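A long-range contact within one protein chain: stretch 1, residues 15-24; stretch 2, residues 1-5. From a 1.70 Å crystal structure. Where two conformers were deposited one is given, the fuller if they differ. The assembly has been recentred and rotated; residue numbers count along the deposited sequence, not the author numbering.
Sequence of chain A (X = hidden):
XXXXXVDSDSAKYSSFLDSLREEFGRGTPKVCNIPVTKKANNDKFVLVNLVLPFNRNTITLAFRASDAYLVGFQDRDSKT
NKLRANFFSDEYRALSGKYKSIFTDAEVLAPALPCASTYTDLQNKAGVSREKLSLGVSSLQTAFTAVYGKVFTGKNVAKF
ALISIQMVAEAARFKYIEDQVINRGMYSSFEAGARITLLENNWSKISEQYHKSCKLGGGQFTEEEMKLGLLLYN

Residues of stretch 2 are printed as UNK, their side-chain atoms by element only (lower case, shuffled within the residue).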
# COMPACT_ATOMS: atom_id res chain seq x y z
N SER A 15 -8.78 6.49 -9.98
CA SER A 15 -7.78 6.89 -10.97
C SER A 15 -6.39 6.71 -10.38
O SER A 15 -5.45 6.31 -11.07
CB SER A 15 -8.00 8.35 -11.38
OG SER A 15 -9.33 8.57 -11.81
N PHE A 16 -6.26 7.00 -9.09
CA PHE A 16 -5.01 6.85 -8.37
C PHE A 16 -4.57 5.38 -8.43
O PHE A 16 -3.42 5.08 -8.74
CB PHE A 16 -5.20 7.29 -6.91
CG PHE A 16 -4.19 6.72 -5.96
CD1 PHE A 16 -2.85 7.09 -6.03
CD2 PHE A 16 -4.59 5.81 -4.99
CE1 PHE A 16 -1.92 6.55 -5.13
CE2 PHE A 16 -3.67 5.27 -4.09
CZ PHE A 16 -2.33 5.64 -4.16
N LEU A 17 -5.50 4.47 -8.15
CA LEU A 17 -5.18 3.05 -8.19
C LEU A 17 -4.75 2.58 -9.58
O LEU A 17 -3.83 1.77 -9.70
CB LEU A 17 -6.37 2.22 -7.71
CG LEU A 17 -6.72 2.34 -6.23
CD1 LEU A 17 -7.90 1.45 -5.92
CD2 LEU A 17 -5.51 1.95 -5.38
N ASP A 18 -5.41 3.07 -10.62
CA ASP A 18 -5.03 2.68 -11.97
C ASP A 18 -3.62 3.17 -12.27
O ASP A 18 -2.83 2.47 -12.90
CB ASP A 18 -6.02 3.23 -13.02
CG ASP A 18 -7.26 2.37 -13.16
OD1 ASP A 18 -7.23 1.19 -12.74
OD2 ASP A 18 -8.27 2.86 -13.71
N SER A 19 -3.30 4.38 -11.81
CA SER A 19 -1.96 4.94 -12.04
C SER A 19 -0.93 4.07 -11.34
O SER A 19 0.12 3.76 -11.90
CB SER A 19 -1.87 6.37 -11.50
OG SER A 19 -0.52 6.81 -11.46
N LEU A 20 -1.23 3.67 -10.11
CA LEU A 20 -0.33 2.83 -9.34
C LEU A 20 -0.14 1.46 -10.00
O LEU A 20 0.98 0.96 -10.11
CB LEU A 20 -0.86 2.65 -7.91
CG LEU A 20 -0.05 1.75 -6.98
CD1 LEU A 20 1.40 2.22 -6.91
CD2 LEU A 20 -0.68 1.75 -5.59
N ARG A 21 -1.24 0.85 -10.43
CA ARG A 21 -1.18 -0.46 -11.08
C ARG A 21 -0.27 -0.42 -12.31
O ARG A 21 0.54 -1.33 -12.51
CB ARG A 21 -2.58 -0.91 -11.50
CG ARG A 21 -3.47 -1.35 -10.33
CD ARG A 21 -4.94 -1.23 -10.68
NE ARG A 21 -5.80 -1.68 -9.59
CZ ARG A 21 -7.08 -1.33 -9.45
NH1 ARG A 21 -7.65 -0.51 -10.32
NH2 ARG A 21 -7.77 -1.78 -8.41
N GLU A 22 -0.41 0.62 -13.11
CA GLU A 22 0.40 0.77 -14.32
C GLU A 22 1.88 0.87 -13.99
O GLU A 22 2.72 0.33 -14.72
CB GLU A 22 -0.04 2.01 -15.10
CG GLU A 22 -1.43 1.93 -15.70
CD GLU A 22 -1.50 1.04 -16.93
OE1 GLU A 22 -2.63 0.78 -17.42
OE2 GLU A 22 -0.44 0.60 -17.42
N GLU A 23 2.22 1.56 -12.90
CA GLU A 23 3.62 1.70 -12.53
C GLU A 23 4.25 0.36 -12.17
O GLU A 23 5.40 0.09 -12.53
CB GLU A 23 3.76 2.68 -11.36
CG GLU A 23 3.52 4.13 -11.76
CD GLU A 23 4.36 4.55 -12.95
OE1 GLU A 23 3.80 4.72 -14.06
OE2 GLU A 23 5.59 4.70 -12.78
N PHE A 24 3.50 -0.50 -11.47
CA PHE A 24 4.02 -1.82 -11.11
C PHE A 24 4.24 -2.67 -12.36
O PHE A 24 5.15 -3.49 -12.41
CB PHE A 24 3.04 -2.55 -10.19
CG PHE A 24 3.08 -2.08 -8.76
CD1 PHE A 24 1.95 -1.53 -8.16
CD2 PHE A 24 4.23 -2.23 -7.99
CE1 PHE A 24 1.96 -1.13 -6.83
CE2 PHE A 24 4.26 -1.83 -6.66
CZ PHE A 24 3.13 -1.28 -6.07
N UNK A 1 4.29 10.75 -10.54
CA UNK A 1 4.20 9.87 -9.35
C UNK A 1 2.75 9.73 -8.91
O UNK A 1 2.04 10.73 -8.79
n UNK A 1 7.49 11.75 -4.11
c UNK A 1 5.07 9.58 -6.95
c UNK A 1 5.77 10.28 -5.79
c UNK A 1 5.03 10.45 -8.20
n UNK A 1 7.16 10.63 -6.10
c UNK A 1 7.95 11.33 -5.29
n UNK A 1 9.20 11.61 -5.64
N UNK A 2 2.29 8.49 -8.67
CA UNK A 2 0.91 8.29 -8.24
C UNK A 2 0.67 9.10 -6.97
O UNK A 2 1.48 9.06 -6.04
c UNK A 2 2.98 7.20 -8.86
c UNK A 2 1.82 6.25 -9.00
c UNK A 2 0.84 6.79 -7.99
N UNK A 3 -0.43 9.85 -6.93
CA UNK A 3 -0.73 10.67 -5.77
C UNK A 3 -2.22 10.66 -5.47
O UNK A 3 -3.05 10.66 -6.38
c UNK A 3 -0.27 12.11 -6.00
o UNK A 3 -0.52 12.93 -4.87
N UNK A 4 -2.56 10.65 -4.19
CA UNK A 4 -3.96 10.67 -3.78
C UNK A 4 -4.17 11.59 -2.59
O UNK A 4 -3.52 11.43 -1.55
c UNK A 4 -5.93 9.23 -3.04
c UNK A 4 -4.46 9.26 -3.41
c UNK A 4 -6.54 8.50 -1.96
c UNK A 4 -6.94 7.08 -0.06
c UNK A 4 -8.83 8.21 -1.08
c UNK A 4 -6.95 9.89 -3.66
c UNK A 4 -6.04 7.63 -0.97
c UNK A 4 -7.93 8.77 -2.00
c UNK A 4 -8.32 7.37 -0.12
n UNK A 4 -8.15 9.62 -3.04
N UNK A 5 -5.04 12.57 -2.76
CA UNK A 5 -5.37 13.47 -1.67
C UNK A 5 -6.46 12.67 -0.95
O UNK A 5 -7.55 12.46 -1.48
c UNK A 5 -5.92 14.81 -2.18
o UNK A 5 -4.87 15.51 -2.87
c UNK A 5 -6.41 15.67 -1.03

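Position 1 opens the chain with seven side-chain atoms: three carbons in a row, a nitrogen, and then a carbon carrying two more nitrogens. Its CA-to-CB bond points away from the helix that includes residues 15-24, and its side chain makes no contact with that stretch. This chain ending in a planar three-nitrogen group is a guanidinium side chain, and the residue is Arg1. The two terminal nitrogens find hydrogen-bond partners elsewhere in the structure.

Position 2 has just three side-chain carbons, and they close a ring onto the backbone nitrogen. The phi of -57° fits such a ring. Its CA-to-CB bond points toward the helix, and the ring carbons meet Phe16, Ser19, Leu20 and Glu23, more residues than any other position of the segment touches. CB is 4.0 Å from Phe16 CE1 and 4.5 Å from Leu20 CB. A side chain closed onto its own backbone nitrogen defines a proline, Pro2. With the identity settled, the remaining contacts can be named: CG lies 3.4 Å from Ser19 OG, 3.9 Å from Glu23 CG and 4.1 Å from Leu20 CA. The ring thus rests against successive turns of the helix, because residues 16, 20 and 23, together with 19, present themselves on one side of it.

Position 3 carries one carbon followed by one oxygen, with no branch. Its CA-to-CB bond points away from the helix and its side chain makes no contact with stretch 1, so the approach is made by the backbone: the carbonyl O of position 3 stands 3.6 Å from Phe16 CD1, oblique to the ring. A single hydroxyl on CB identifies Ser3.

Position 4 is the bulkiest, with ten side-chain atoms: a carbon leading to fused five- and six-membered rings that hold eight carbons and one nitrogen. The CA-to-CB bond points toward the helix, but the end of the side chain leads away. It is therefore CB that makes the closest contact, 3.6 Å from Phe16 CG. This CB sits over one face of the phenyl ring, 3.7 Å from the centroid of the Phe16 ring and 15° off its normal, in a CH-pi arrangement. The five-membered ring lies near parallel to the Phe16 ring, with planes at 18°, yet the centroids of these two rings are 5.4 Å apart and the rings barely overlap. Only an indole fits, and the residue is Trp4.

Position 5 has a CB bearing one further carbon and one oxygen, each on its own branch. Its side chain makes no contact with stretch 1. This is a threonine, Thr5.

The contact is one of packing, without a hydrogen bond or salt bridge between the segments, and it buries 296 Å² in all. Phe16 is its centre on the helix, taking Pro2, the carbonyl of Ser3 and CB of Trp4 around one ring. Pro2 extends the contact along the helix to Leu20 and Glu23. The CA register, Phe16 with Trp4 and Leu20 with Pro2, shows the segment running opposite to the helix in sequence, one helical turn answering two residues of extended chain.

Stretch 2, residues 1-5: RPSWT
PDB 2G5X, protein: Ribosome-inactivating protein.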